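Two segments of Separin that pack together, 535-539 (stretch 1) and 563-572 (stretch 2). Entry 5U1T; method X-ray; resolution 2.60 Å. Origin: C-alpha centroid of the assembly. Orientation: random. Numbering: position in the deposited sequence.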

# COMPACT_ATOMS: atom_id res chain seq x y z
N ILE A 535 -19.09 -5.49 11.08
CA ILE A 535 -19.76 -4.77 12.15
C ILE A 535 -19.76 -5.63 13.39
O ILE A 535 -20.08 -6.80 13.32
CB ILE A 535 -21.21 -4.40 11.78
CG1 ILE A 535 -21.24 -3.58 10.49
CG2 ILE A 535 -21.88 -3.65 12.92
CD1 ILE A 535 -20.56 -2.22 10.60
N PHE A 536 -19.41 -5.07 14.53
CA PHE A 536 -19.22 -5.89 15.71
C PHE A 536 -20.02 -5.35 16.90
O PHE A 536 -19.68 -4.34 17.50
CB PHE A 536 -17.71 -6.00 15.98
CG PHE A 536 -16.95 -6.54 14.78
CD1 PHE A 536 -16.47 -5.68 13.80
CD2 PHE A 536 -16.80 -7.91 14.59
CE1 PHE A 536 -15.84 -6.17 12.67
CE2 PHE A 536 -16.16 -8.40 13.45
CZ PHE A 536 -15.69 -7.53 12.50
N ASP A 537 -21.12 -6.03 17.21
CA ASP A 537 -22.10 -5.58 18.21
C ASP A 537 -22.23 -6.55 19.41
O ASP A 537 -23.14 -6.42 20.23
CB ASP A 537 -23.48 -5.36 17.54
CG ASP A 537 -24.14 -6.68 17.07
OD1 ASP A 537 -23.57 -7.76 17.31
OD2 ASP A 537 -25.25 -6.63 16.47
N LEU A 538 -21.35 -7.55 19.47
CA LEU A 538 -21.40 -8.54 20.54
C LEU A 538 -20.66 -8.04 21.77
O LEU A 538 -19.54 -7.59 21.68
CB LEU A 538 -20.80 -9.86 20.08
CG LEU A 538 -21.46 -10.52 18.87
CD1 LEU A 538 -21.00 -11.96 18.72
CD2 LEU A 538 -22.98 -10.47 19.00
N ASP A 539 -21.29 -8.13 22.94
CA ASP A 539 -20.59 -7.76 24.15
C ASP A 539 -19.46 -8.75 24.43
O ASP A 539 -19.66 -9.96 24.37
CB ASP A 539 -21.56 -7.70 25.33
CG ASP A 539 -20.88 -7.24 26.61
OD1 ASP A 539 -20.27 -8.10 27.28
OD2 ASP A 539 -20.91 -6.03 26.94
N VAL A 563 -11.60 -15.68 13.85
CA VAL A 563 -11.99 -14.85 12.70
C VAL A 563 -12.68 -13.61 13.21
O VAL A 563 -12.53 -12.51 12.65
CB VAL A 563 -12.92 -15.58 11.72
CG1 VAL A 563 -13.51 -14.61 10.67
CG2 VAL A 563 -12.19 -16.71 11.04
N TYR A 564 -13.42 -13.78 14.29
CA TYR A 564 -14.15 -12.67 14.86
C TYR A 564 -13.14 -11.68 15.48
O TYR A 564 -13.24 -10.48 15.26
CB TYR A 564 -15.18 -13.17 15.89
CG TYR A 564 -15.98 -12.07 16.52
CD1 TYR A 564 -17.12 -11.56 15.91
CD2 TYR A 564 -15.59 -11.51 17.73
CE1 TYR A 564 -17.85 -10.53 16.50
CE2 TYR A 564 -16.30 -10.49 18.32
CZ TYR A 564 -17.42 -10.00 17.71
OH TYR A 564 -18.11 -8.97 18.33
N LEU A 565 -12.16 -12.19 16.23
CA LEU A 565 -11.20 -11.31 16.90
C LEU A 565 -10.30 -10.56 15.89
O LEU A 565 -10.08 -9.35 16.03
CB LEU A 565 -10.36 -12.11 17.89
CG LEU A 565 -11.15 -12.65 19.08
CD1 LEU A 565 -10.26 -13.51 19.94
CD2 LEU A 565 -11.71 -11.53 19.89
N LEU A 566 -9.81 -11.26 14.88
CA LEU A 566 -9.09 -10.62 13.81
C LEU A 566 -9.86 -9.42 13.25
O LEU A 566 -9.35 -8.30 13.21
CB LEU A 566 -8.82 -11.61 12.69
CG LEU A 566 -8.11 -10.93 11.53
CD1 LEU A 566 -6.65 -10.78 11.89
CD2 LEU A 566 -8.31 -11.68 10.22
N ASN A 567 -11.10 -9.68 12.84
CA ASN A 567 -11.90 -8.65 12.20
C ASN A 567 -12.35 -7.58 13.18
O ASN A 567 -12.49 -6.43 12.81
CB ASN A 567 -13.10 -9.27 11.49
CG ASN A 567 -12.71 -9.90 10.17
OD1 ASN A 567 -12.30 -11.06 10.11
ND2 ASN A 567 -12.85 -9.14 9.08
N LEU A 568 -12.54 -7.96 14.44
CA LEU A 568 -12.80 -6.98 15.50
C LEU A 568 -11.62 -5.98 15.66
O LEU A 568 -11.82 -4.76 15.61
CB LEU A 568 -13.08 -7.68 16.83
CG LEU A 568 -13.23 -6.76 18.06
CD1 LEU A 568 -14.44 -5.87 17.97
CD2 LEU A 568 -13.29 -7.56 19.35
N ASP A 569 -10.42 -6.53 15.84
CA ASP A 569 -9.17 -5.77 15.85
C ASP A 569 -9.06 -4.80 14.68
O ASP A 569 -8.89 -3.60 14.89
CB ASP A 569 -7.96 -6.70 15.83
CG ASP A 569 -7.52 -7.09 17.21
OD1 ASP A 569 -8.10 -6.54 18.17
OD2 ASP A 569 -6.62 -7.95 17.34
N MET A 570 -9.15 -5.32 13.46
CA MET A 570 -9.05 -4.49 12.29
C MET A 570 -10.10 -3.39 12.34
O MET A 570 -9.81 -2.23 12.06
CB MET A 570 -9.18 -5.33 11.03
CG MET A 570 -7.97 -6.19 10.76
SD MET A 570 -8.26 -7.23 9.33
CE MET A 570 -6.95 -6.81 8.23
N SER A 571 -11.30 -3.73 12.75
CA SER A 571 -12.35 -2.74 12.81
C SER A 571 -12.03 -1.62 13.77
O SER A 571 -12.44 -0.50 13.57
CB SER A 571 -13.66 -3.38 13.18
OG SER A 571 -13.79 -3.50 14.56
N LYS A 572 -11.33 -1.94 14.83
CA LYS A 572 -10.96 -0.91 15.80
C LYS A 572 -9.57 -0.32 15.55
O LYS A 572 -9.09 0.51 16.32
CB LYS A 572 -11.01 -1.46 17.22
CG LYS A 572 -12.39 -1.71 17.80
CD LYS A 572 -12.25 -2.34 19.22
CE LYS A 572 -13.61 -2.44 19.96
NZ LYS A 572 -13.65 -3.33 21.19

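Stretch 1 is a segment without regular secondary structure, laid against one side of the helix that carries stretch 2. No hydrogen bond crosses between them; the contact, burying 318 Å² in all, rests on packing, and its rule is alternation.

Ile535 opens the segment with its CA-to-CB bond pointing away, and contributes almost nothing. Phe536 points toward the helix and supplies the largest share, 134 Å². With chi1 in the m well, its ring lies on the backbone at Leu568, whose CA sits 4.0 Å from the Phe536 ring centroid and just 1° off the ring normal, a CH-pi contact squarely over the face. A flat side chain suits this place because it can press so close to the helix backbone. The Leu568 side chain adds an apolar contact, its CD1 3.8 Å from Phe536 CB. One turn earlier, Tyr564 receives the Phe536 edge in an offset edge-to-face pair, with centroids 5.3 Å apart and planes at 73°. Phe536 CZ reaches Asn567 CB at 3.3 Å, and Phe536 CD1 lies 3.5 Å from Ser571 OG. That hydroxyl donates a hydrogen bond to Leu568 O (2.6 Å between OG and O), so its polar need is met within the helix while the small side chain packs against the ring.

The CA-to-CB bond of Asp537 points away; the end of the side chain comes back nearer but stays out of contact, and the residue is exposed, as its charge favors. Leu538 turns toward the helix again and is buried. Its CB lies 3.3 Å from Tyr564 OH, and its CD1 lies 4.1 Å from Tyr564 CE1. Tyr564 leaves the helix sideways, but its t rotamer and long ring carry its end to the segment, where it serves both Phe536 and Leu538.

Asp539 faces away and ends the segment as an N-cap, its side chain capping a backbone N just past the stretch.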